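Local coordinates for protein SAM-dependent methyltransferase (Pyrococcus horikoshii, PDB 1WZN) that probably transfers a methyl group from S-adenosyl-L-methionine to an acceptor substrate and is captured here with the reaction by-product S-adenosyl-L-homocysteine bound, at residues A[9-14]-A[164-169]; A[17-20]-A[25-28]; A[96-101]-A[117-122]. All blocks are in the same frame, centred on the assembly; numbering follows the deposited sequence.

Interaction 1 of 3, residues A[9-14]-A[164-169]. With SAH (S-adenosyl-L-homocysteine), chain F.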
# COMPACT_ATOMS: atom_id res chain seq x y z
N ALA A 9 -10.24 -23.89 -22.37
CA ALA A 9 -9.11 -24.61 -22.96
C ALA A 9 -8.55 -23.99 -24.25
O ALA A 9 -7.34 -23.84 -24.39
CB ALA A 9 -9.48 -26.08 -23.20
N GLU A 10 -9.43 -23.65 -25.19
CA GLU A 10 -8.98 -23.06 -26.45
C GLU A 10 -8.32 -21.68 -26.27
O GLU A 10 -7.72 -21.16 -27.22
CB GLU A 10 -10.15 -22.94 -27.44
CG GLU A 10 -10.74 -24.26 -27.93
CD GLU A 10 -9.74 -25.13 -28.68
OE1 GLU A 10 -8.75 -24.60 -29.22
OE2 GLU A 10 -9.96 -26.36 -28.73
N TYR A 11 -8.41 -21.11 -25.08
CA TYR A 11 -7.81 -19.80 -24.80
C TYR A 11 -6.58 -19.92 -23.91
O TYR A 11 -5.90 -18.94 -23.65
CB TYR A 11 -8.83 -18.88 -24.12
CG TYR A 11 -10.03 -18.55 -24.98
CD1 TYR A 11 -9.96 -17.59 -25.99
CD2 TYR A 11 -11.24 -19.22 -24.79
CE1 TYR A 11 -11.06 -17.32 -26.80
CE2 TYR A 11 -12.35 -18.95 -25.60
CZ TYR A 11 -12.25 -18.00 -26.60
OH TYR A 11 -13.34 -17.74 -27.40
N TYR A 12 -6.30 -21.13 -23.44
CA TYR A 12 -5.16 -21.35 -22.55
C TYR A 12 -3.83 -20.83 -23.12
O TYR A 12 -3.08 -20.13 -22.43
CB TYR A 12 -5.02 -22.85 -22.23
CG TYR A 12 -4.00 -23.13 -21.14
CD1 TYR A 12 -4.36 -23.06 -19.78
CD2 TYR A 12 -2.69 -23.44 -21.45
CE1 TYR A 12 -3.42 -23.29 -18.78
CE2 TYR A 12 -1.74 -23.67 -20.45
CZ TYR A 12 -2.12 -23.59 -19.12
OH TYR A 12 -1.18 -23.79 -18.14
N ASP A 13 -3.52 -21.18 -24.36
CA ASP A 13 -2.26 -20.74 -24.97
C ASP A 13 -2.22 -19.22 -25.15
O ASP A 13 -1.14 -18.62 -25.15
CB ASP A 13 -2.03 -21.44 -26.31
CG ASP A 13 -1.66 -22.91 -26.14
OD1 ASP A 13 -1.59 -23.37 -24.98
OD2 ASP A 13 -1.44 -23.61 -27.16
N THR A 14 -3.38 -18.60 -25.29
CA THR A 14 -3.47 -17.15 -25.45
C THR A 14 -3.18 -16.50 -24.11
O THR A 14 -2.34 -15.60 -23.99
CB THR A 14 -4.87 -16.74 -25.93
OG1 THR A 14 -5.06 -17.21 -27.27
CG2 THR A 14 -5.05 -15.21 -25.88
N GLY A 164 -7.02 -13.99 -32.18
CA GLY A 164 -7.75 -13.65 -33.38
C GLY A 164 -8.42 -12.30 -33.21
O GLY A 164 -7.77 -11.32 -32.84
N GLU A 165 -9.73 -12.25 -33.44
CA GLU A 165 -10.48 -11.01 -33.30
C GLU A 165 -11.02 -10.81 -31.88
O GLU A 165 -11.63 -9.77 -31.58
CB GLU A 165 -11.65 -10.99 -34.28
CG GLU A 165 -11.24 -11.10 -35.73
CD GLU A 165 -12.42 -10.97 -36.67
OE1 GLU A 165 -13.09 -9.91 -36.65
OE2 GLU A 165 -12.69 -11.93 -37.43
N GLU A 166 -10.81 -11.79 -31.02
CA GLU A 166 -11.30 -11.70 -29.65
C GLU A 166 -10.26 -11.16 -28.69
O GLU A 166 -9.10 -11.56 -28.70
CB GLU A 166 -11.79 -13.07 -29.19
CG GLU A 166 -12.93 -13.63 -30.04
CD GLU A 166 -13.58 -14.86 -29.43
OE1 GLU A 166 -12.85 -15.78 -29.02
OE2 GLU A 166 -14.83 -14.91 -29.38
N LYS A 167 -10.69 -10.24 -27.83
CA LYS A 167 -9.80 -9.66 -26.85
C LYS A 167 -10.17 -10.20 -25.48
O LYS A 167 -11.35 -10.29 -25.13
CB LYS A 167 -9.89 -8.13 -26.89
CG LYS A 167 -9.36 -7.58 -28.22
CD LYS A 167 -9.52 -6.09 -28.34
CE LYS A 167 -9.08 -5.64 -29.74
NZ LYS A 167 -9.34 -4.18 -29.97
N LEU A 168 -9.16 -10.59 -24.72
CA LEU A 168 -9.41 -11.13 -23.40
C LEU A 168 -8.95 -10.17 -22.32
O LEU A 168 -7.80 -9.72 -22.34
CB LEU A 168 -8.68 -12.47 -23.23
CG LEU A 168 -9.34 -13.73 -23.81
CD1 LEU A 168 -9.51 -13.61 -25.32
CD2 LEU A 168 -8.48 -14.94 -23.46
N VAL A 169 -9.84 -9.84 -21.40
CA VAL A 169 -9.49 -8.99 -20.27
C VAL A 169 -9.58 -9.93 -19.09
O VAL A 169 -10.64 -10.51 -18.82
CB VAL A 169 -10.46 -7.81 -20.09
CG1 VAL A 169 -10.13 -7.06 -18.80
CG2 VAL A 169 -10.34 -6.87 -21.28
N SAH F . 1.88 -28.82 -17.94
CA SAH F . 1.07 -27.80 -18.73
CB SAH F . -0.24 -27.38 -18.14
CG SAH F . -0.32 -26.68 -16.79
SD SAH F . -2.12 -26.44 -16.44
C SAH F . 2.04 -26.56 -18.96
O SAH F . 3.20 -26.58 -18.50
OXT SAH F . 1.55 -25.58 -19.64
C5' SAH F . -2.49 -27.64 -15.22
C4' SAH F . -3.00 -29.01 -15.89
O4' SAH F . -3.28 -29.83 -14.75
C3' SAH F . -4.31 -28.93 -16.63
O3' SAH F . -4.14 -29.30 -18.00
C2' SAH F . -5.25 -29.91 -15.80
O2' SAH F . -6.22 -30.56 -16.61
C1' SAH F . -4.24 -30.85 -15.16
N9 SAH F . -4.62 -31.53 -14.07
C8 SAH F . -5.09 -31.15 -12.82
N7 SAH F . -5.36 -32.11 -12.00
C5 SAH F . -5.06 -33.29 -12.75
C6 SAH F . -5.15 -34.68 -12.39
N6 SAH F . -5.57 -35.12 -11.20
N1 SAH F . -4.77 -35.55 -13.39
C2 SAH F . -4.33 -35.15 -14.61
N3 SAH F . -4.23 -33.82 -14.99
C4 SAH F . -4.61 -32.96 -14.01
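Y11 carries most of this contact, meeting E166 with its hydroxyl end and L168 with CB and CD1, at the start of strand 166-177. Y11 OH donates a short hydrogen bond, 2.6 Å, to E166 OE1, which accepts through the syn lone pair, on the side of its partner oxygen. OE1 lies at the edge of the Y11 ring, near its plane, and the ring and carboxylate planes are only 29° apart, although the side chains themselves run across each other at about a right angle. E166 stays extended beyond CG and thereby spans the gap from its strand to the phenol. Its other oxygen, OE2, forms a salt bridge with R193, which probably favours the charged carboxylate.

Nearer the backbone the contact becomes apolar. L168 CD2 sits 4.0 Å from Y11 CD1 and equally close to Y11 CB, with the other methyl, CD1, almost as near the ring; the leucine meets the ring obliquely. T14, just beyond in helix 12-15, adds its CG2 at 4.2 Å from L168 CD2.

The arrangement joins the N-terminal segment to the four-stranded antiparallel sheet that accompanies the Rossmann-like, class I methyltransferase sheet, and I191 of the neighbouring strand 182-192 also packs against Y11. V169, at the end of the segment, packs on L188 of the second subunit.

Y12 leaves the backbone away from the strand. A chi1 near 180° (-170°) swings its ring past the carbonyl side and into the cofactor pocket, where Y12 OH comes within 3.3 Å of the SAH sulfur SD. The carboxylate oxygen OXT of SAH approaches the edge of the same ring, and D13 OD1 also lies at that ring's edge, in its plane.

Interaction 2 of 3, residues A[17-20]-A[25-28]. With SAH (S-adenosyl-L-homocysteine), chain F.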
# COMPACT_ATOMS: atom_id res chain seq x y z
N ARG A 17 0.59 -16.75 -23.17
CA ARG A 17 1.52 -16.46 -24.26
C ARG A 17 2.96 -16.34 -23.76
O ARG A 17 3.92 -16.74 -24.41
CB ARG A 17 1.08 -15.14 -24.91
CG ARG A 17 2.09 -14.61 -25.93
CD ARG A 17 1.65 -13.27 -26.53
NE ARG A 17 1.27 -12.33 -25.47
CZ ARG A 17 2.26 -11.84 -24.69
NH1 ARG A 17 3.51 -12.21 -24.90
NH2 ARG A 17 1.97 -10.99 -23.71
N ARG A 18 3.10 -15.73 -22.56
CA ARG A 18 4.43 -15.53 -22.01
C ARG A 18 5.11 -16.85 -21.66
O ARG A 18 6.29 -17.07 -21.92
CB ARG A 18 4.29 -14.66 -20.75
CG ARG A 18 3.74 -13.27 -21.07
CD ARG A 18 3.74 -12.35 -19.84
NE ARG A 18 3.14 -11.06 -20.16
CZ ARG A 18 1.79 -11.00 -20.20
NH1 ARG A 18 1.08 -12.08 -19.93
NH2 ARG A 18 1.19 -9.86 -20.53
N ARG A 19 4.34 -17.73 -21.00
CA ARG A 19 4.89 -19.04 -20.65
C ARG A 19 5.45 -19.75 -21.88
O ARG A 19 6.44 -20.47 -21.81
CB ARG A 19 3.77 -19.87 -20.03
CG ARG A 19 4.31 -21.11 -19.32
CD ARG A 19 3.89 -22.41 -20.02
NE ARG A 19 4.18 -23.57 -19.18
CZ ARG A 19 5.42 -24.08 -19.24
NH1 ARG A 19 6.33 -23.53 -20.02
NH2 ARG A 19 5.73 -25.15 -18.49
N ILE A 20 4.76 -19.55 -23.02
CA ILE A 20 5.20 -20.21 -24.25
C ILE A 20 6.47 -19.57 -24.82
O ILE A 20 7.34 -20.23 -25.38
CB ILE A 20 4.07 -20.10 -25.28
CG1 ILE A 20 2.90 -20.99 -24.88
CG2 ILE A 20 4.58 -20.59 -26.65
CD1 ILE A 20 1.78 -20.98 -25.92
N ALA A 25 13.88 -21.85 -23.01
CA ALA A 25 14.85 -21.66 -21.94
C ALA A 25 14.59 -22.68 -20.83
O ALA A 25 15.52 -23.20 -20.21
CB ALA A 25 14.75 -20.24 -21.37
N GLU A 26 13.31 -22.97 -20.59
CA GLU A 26 12.96 -23.93 -19.55
C GLU A 26 13.39 -25.34 -19.91
O GLU A 26 13.89 -26.07 -19.07
CB GLU A 26 11.46 -23.89 -19.26
CG GLU A 26 11.06 -22.74 -18.34
CD GLU A 26 9.64 -22.86 -17.83
OE1 GLU A 26 9.24 -21.99 -17.02
OE2 GLU A 26 8.92 -23.80 -18.24
N ILE A 27 13.20 -25.74 -21.16
CA ILE A 27 13.60 -27.09 -21.54
C ILE A 27 15.13 -27.21 -21.61
O ILE A 27 15.68 -28.30 -21.44
CB ILE A 27 12.91 -27.53 -22.85
CG1 ILE A 27 11.40 -27.58 -22.61
CG2 ILE A 27 13.41 -28.90 -23.28
CD1 ILE A 27 10.98 -28.38 -21.36
N ASP A 28 15.81 -26.09 -21.83
CA ASP A 28 17.28 -26.11 -21.84
C ASP A 28 17.70 -26.53 -20.43
O ASP A 28 18.61 -27.33 -20.26
CB ASP A 28 17.87 -24.71 -22.10
CG ASP A 28 17.84 -24.32 -23.57
OD1 ASP A 28 17.54 -25.18 -24.42
OD2 ASP A 28 18.14 -23.14 -23.86
N SAH F . 1.88 -28.82 -17.94
CA SAH F . 1.07 -27.80 -18.73
CB SAH F . -0.24 -27.38 -18.14
CG SAH F . -0.32 -26.68 -16.79
SD SAH F . -2.12 -26.44 -16.44
C SAH F . 2.04 -26.56 -18.96
O SAH F . 3.20 -26.58 -18.50
OXT SAH F . 1.55 -25.58 -19.64
C5' SAH F . -2.49 -27.64 -15.22
C4' SAH F . -3.00 -29.01 -15.89
O4' SAH F . -3.28 -29.83 -14.75
C3' SAH F . -4.31 -28.93 -16.63
O3' SAH F . -4.14 -29.30 -18.00
C2' SAH F . -5.25 -29.91 -15.80
O2' SAH F . -6.22 -30.56 -16.61
C1' SAH F . -4.24 -30.85 -15.16
N9 SAH F . -4.62 -31.53 -14.07
C8 SAH F . -5.09 -31.15 -12.82
N7 SAH F . -5.36 -32.11 -12.00
C5 SAH F . -5.06 -33.29 -12.75
C6 SAH F . -5.15 -34.68 -12.39
N6 SAH F . -5.57 -35.12 -11.20
N1 SAH F . -4.77 -35.55 -13.39
C2 SAH F . -4.33 -35.15 -14.61
N3 SAH F . -4.23 -33.82 -14.99
C4 SAH F . -4.61 -32.96 -14.01
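R19 uses its guanidinium to join E26 to the carboxylate of S-adenosyl-L-homocysteine. R19 NH2 gives SAH O a hydrogen bond of 2.9 Å, weak because it is strongly bent, while R19 NH1 forms a salt bridge to E26 OE2 at 3.2 Å, again with a weak hydrogen bond. The setting is the N-terminal helical part of a class I, Rossmann-like methyltransferase, where the consecutive helices 17-21 and 23-36 meet beside the amino-acid end of the cofactor.

The two side chains cross at about a right angle, and guanidinium and carboxylate planes stand 72° apart, so this is no flat, two-pronged pairing: a single oxygen, OE2, lies near both terminal nitrogens of the arginine. E26 reaches across with its chain extended beyond CG. R19 sets out with CG anti to the backbone N (chi1 -166°) and then bends at chi2 (-113°), a kink that brings its end back toward E26 and the ligand although the side chain does not set out toward helix 23-36.

The other oxygen of the glutamate, OE1, pairs with R22 and R242; R22 is the stronger partner of this glutamate, R19 a weaker one. This cluster of positive groups probably keeps the glutamate ionised, and the glutamate in turn should partly offset the charge R19 presents to the ligand.

Around the polar centre, I54 of helix 54-61 and the loop residues F112 and F113 pack on R19, and I27 rests on E58 and L59. Alongside the ligand carboxylate, R19 NE lies 3.2 Å from SAH O and 3.3 Å from SAH OXT.

Interaction 3 of 3, residues A[96-101]-A[117-122]. With MG (magnesium ion), chain E; SAH (S-adenosyl-L-homocysteine), chain F.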
# COMPACT_ATOMS: atom_id res chain seq x y z
N ASP A 96 -6.30 -39.50 -14.82
CA ASP A 96 -5.92 -38.83 -13.58
C ASP A 96 -4.49 -39.26 -13.25
O ASP A 96 -4.17 -40.46 -13.27
CB ASP A 96 -6.87 -39.30 -12.46
CG ASP A 96 -6.72 -38.50 -11.18
OD1 ASP A 96 -5.61 -38.00 -10.89
OD2 ASP A 96 -7.72 -38.40 -10.44
N VAL A 97 -3.62 -38.30 -12.95
CA VAL A 97 -2.24 -38.62 -12.61
C VAL A 97 -2.14 -39.50 -11.37
O VAL A 97 -1.18 -40.25 -11.21
CB VAL A 97 -1.37 -37.35 -12.36
CG1 VAL A 97 -1.27 -36.51 -13.62
CG2 VAL A 97 -1.95 -36.53 -11.21
N LEU A 98 -3.14 -39.41 -10.49
CA LEU A 98 -3.13 -40.20 -9.26
C LEU A 98 -3.47 -41.66 -9.52
O LEU A 98 -3.40 -42.49 -8.61
CB LEU A 98 -4.10 -39.62 -8.24
CG LEU A 98 -3.82 -38.19 -7.79
CD1 LEU A 98 -4.88 -37.74 -6.80
CD2 LEU A 98 -2.43 -38.10 -7.16
N GLU A 99 -3.85 -41.97 -10.75
CA GLU A 99 -4.22 -43.33 -11.10
C GLU A 99 -3.30 -43.99 -12.12
O GLU A 99 -3.64 -45.03 -12.68
CB GLU A 99 -5.66 -43.36 -11.62
CG GLU A 99 -6.72 -43.09 -10.56
CD GLU A 99 -8.09 -42.80 -11.15
OE1 GLU A 99 -8.38 -43.30 -12.26
OE2 GLU A 99 -8.88 -42.08 -10.50
N ILE A 100 -2.14 -43.39 -12.39
CA ILE A 100 -1.24 -43.99 -13.36
C ILE A 100 -0.77 -45.34 -12.82
O ILE A 100 -0.72 -45.54 -11.60
CB ILE A 100 -0.01 -43.11 -13.66
CG1 ILE A 100 0.81 -42.86 -12.39
CG2 ILE A 100 -0.46 -41.80 -14.31
CD1 ILE A 100 2.10 -42.09 -12.64
N ALA A 101 -0.44 -46.25 -13.72
CA ALA A 101 0.01 -47.57 -13.32
C ALA A 101 1.24 -48.03 -14.09
O ALA A 101 1.49 -49.23 -14.24
CB ALA A 101 -1.12 -48.58 -13.49
N MET A 117 0.38 -28.01 -6.88
CA MET A 117 -0.49 -27.24 -6.01
C MET A 117 -1.94 -27.70 -6.02
O MET A 117 -2.71 -27.36 -5.12
CB MET A 117 -0.42 -25.75 -6.37
CG MET A 117 0.92 -25.11 -6.03
SD MET A 117 1.01 -23.35 -6.40
CE MET A 117 0.01 -22.67 -5.07
N TYR A 118 -2.33 -28.48 -7.02
CA TYR A 118 -3.70 -28.99 -7.08
C TYR A 118 -3.91 -30.14 -6.11
O TYR A 118 -5.04 -30.54 -5.86
CB TYR A 118 -4.04 -29.46 -8.51
CG TYR A 118 -4.51 -28.35 -9.41
CD1 TYR A 118 -5.83 -27.91 -9.39
CD2 TYR A 118 -3.61 -27.69 -10.25
CE1 TYR A 118 -6.25 -26.83 -10.16
CE2 TYR A 118 -4.02 -26.61 -11.02
CZ TYR A 118 -5.33 -26.18 -10.97
OH TYR A 118 -5.72 -25.09 -11.72
N PHE A 119 -2.82 -30.65 -5.54
CA PHE A 119 -2.90 -31.80 -4.64
C PHE A 119 -2.58 -31.51 -3.18
O PHE A 119 -1.59 -30.83 -2.89
CB PHE A 119 -1.96 -32.89 -5.15
CG PHE A 119 -2.16 -33.22 -6.60
CD1 PHE A 119 -3.26 -33.96 -7.00
CD2 PHE A 119 -1.28 -32.74 -7.57
CE1 PHE A 119 -3.49 -34.22 -8.36
CE2 PHE A 119 -1.50 -32.99 -8.92
CZ PHE A 119 -2.60 -33.73 -9.32
N ASP A 120 -3.39 -32.03 -2.27
CA ASP A 120 -3.12 -31.83 -0.84
C ASP A 120 -2.02 -32.80 -0.44
O ASP A 120 -1.54 -33.58 -1.27
CB ASP A 120 -4.38 -32.03 0.03
CG ASP A 120 -5.04 -33.40 -0.14
OD1 ASP A 120 -4.38 -34.40 -0.48
OD2 ASP A 120 -6.27 -33.47 0.12
N GLU A 121 -1.61 -32.77 0.83
CA GLU A 121 -0.52 -33.62 1.29
C GLU A 121 -0.68 -35.11 0.96
O GLU A 121 0.25 -35.73 0.44
CB GLU A 121 -0.30 -33.46 2.80
CG GLU A 121 0.99 -34.08 3.28
CD GLU A 121 1.20 -33.94 4.78
OE1 GLU A 121 0.43 -34.54 5.56
OE2 GLU A 121 2.15 -33.23 5.18
N GLU A 122 -1.84 -35.67 1.28
CA GLU A 122 -2.09 -37.08 1.03
C GLU A 122 -2.00 -37.44 -0.46
O GLU A 122 -1.38 -38.44 -0.83
CB GLU A 122 -3.47 -37.47 1.58
CG GLU A 122 -3.64 -37.28 3.10
CD GLU A 122 -3.41 -35.84 3.58
OE1 GLU A 122 -3.93 -34.90 2.95
OE2 GLU A 122 -2.71 -35.66 4.61
MG MG E . -7.46 -35.33 0.99
N SAH F . 1.88 -28.82 -17.94
CA SAH F . 1.07 -27.80 -18.73
CB SAH F . -0.24 -27.38 -18.14
CG SAH F . -0.32 -26.68 -16.79
SD SAH F . -2.12 -26.44 -16.44
C SAH F . 2.04 -26.56 -18.96
O SAH F . 3.20 -26.58 -18.50
OXT SAH F . 1.55 -25.58 -19.64
C5' SAH F . -2.49 -27.64 -15.22
C4' SAH F . -3.00 -29.01 -15.89
O4' SAH F . -3.28 -29.83 -14.75
C3' SAH F . -4.31 -28.93 -16.63
O3' SAH F . -4.14 -29.30 -18.00
C2' SAH F . -5.25 -29.91 -15.80
O2' SAH F . -6.22 -30.56 -16.61
C1' SAH F . -4.24 -30.85 -15.16
N9 SAH F . -4.62 -31.53 -14.07
C8 SAH F . -5.09 -31.15 -12.82
N7 SAH F . -5.36 -32.11 -12.00
C5 SAH F . -5.06 -33.29 -12.75
C6 SAH F . -5.15 -34.68 -12.39
N6 SAH F . -5.57 -35.12 -11.20
N1 SAH F . -4.77 -35.55 -13.39
C2 SAH F . -4.33 -35.15 -14.61
N3 SAH F . -4.23 -33.82 -14.99
C4 SAH F . -4.61 -32.96 -14.01
O HOH W 1 -6.20 -36.33 -0.19
O HOH W 2 -6.41 -35.49 2.80
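L98 and F119 bring the two segments closest, CA to CA 9.6 Å, where a short 3-10 turn after strand 91-94 faces the loop that leads into helix 121-134.

F119 carries the apolar contact. V97 CG2 comes to 3.4 Å from F119 CZ, a close approach oblique to the ring, while L98 brings its branch point CG to 4.0 Å from F119 CE1 as the two side chains slide past each other in opposite directions. L127 of helix 121-134 packs on both aliphatic residues. The ring also turns its edge to the adenine of S-adenosyl-L-homocysteine: F119 CE1 lies 3.6 Å from SAH N6, which sits in the ring plane.

D96 supplies the polar half. D96 OD1 accepts a nearly straight hydrogen bond from SAH N6 (2.9 Å, 173°). L98 N donates to the same D96 OD1, 2.9 Å away, from 45° above the carboxylate plane; this Asx turn probably helps to set the carboxylate for the adenine. V97 N completes the set by donating to SAH N1 at 3.0 Å. The methyl V97 CG1 packs near the adenine carbon C2.

Past F119, D120 stands at the N-cap of helix 121-134 and its OD1 caps the N-H of D123. D120 OD2 binds the magnesium ion at 2.4 Å, and two metal-bound waters donate to D120 OD1 and E122 OE1 respectively.

Such pairing is characteristic of adenine recognition in class I methyltransferases. A carboxylate that receives the amino group and a backbone N-H that reaches N1 together match the donor and acceptor of adenine, and would suit a 6-oxo purine poorly.

How the interactions relate
Interactions 1, 2 and 3 all touch S-adenosyl-L-homocysteine, at separate points. Interaction 2 closes first along the chain, then interaction 3, and both fall between the two segments of interaction 1, whose second segment belongs to the four-stranded antiparallel sheet. Interactions 1 and 2 have centres 18 Å apart and touch through D13 O and I20 CD1, since helices 12-15 and 17-21 are consecutive. The centre of interaction 3 lies about 24 Å from that of interaction 2, on the opposite side of the chain's centre, and about 29 Å from that of interaction 1. The N-terminal helices thus attend the sulfur and amino-acid end of the ligand, and the loops of the Rossmann-like domain its adenine.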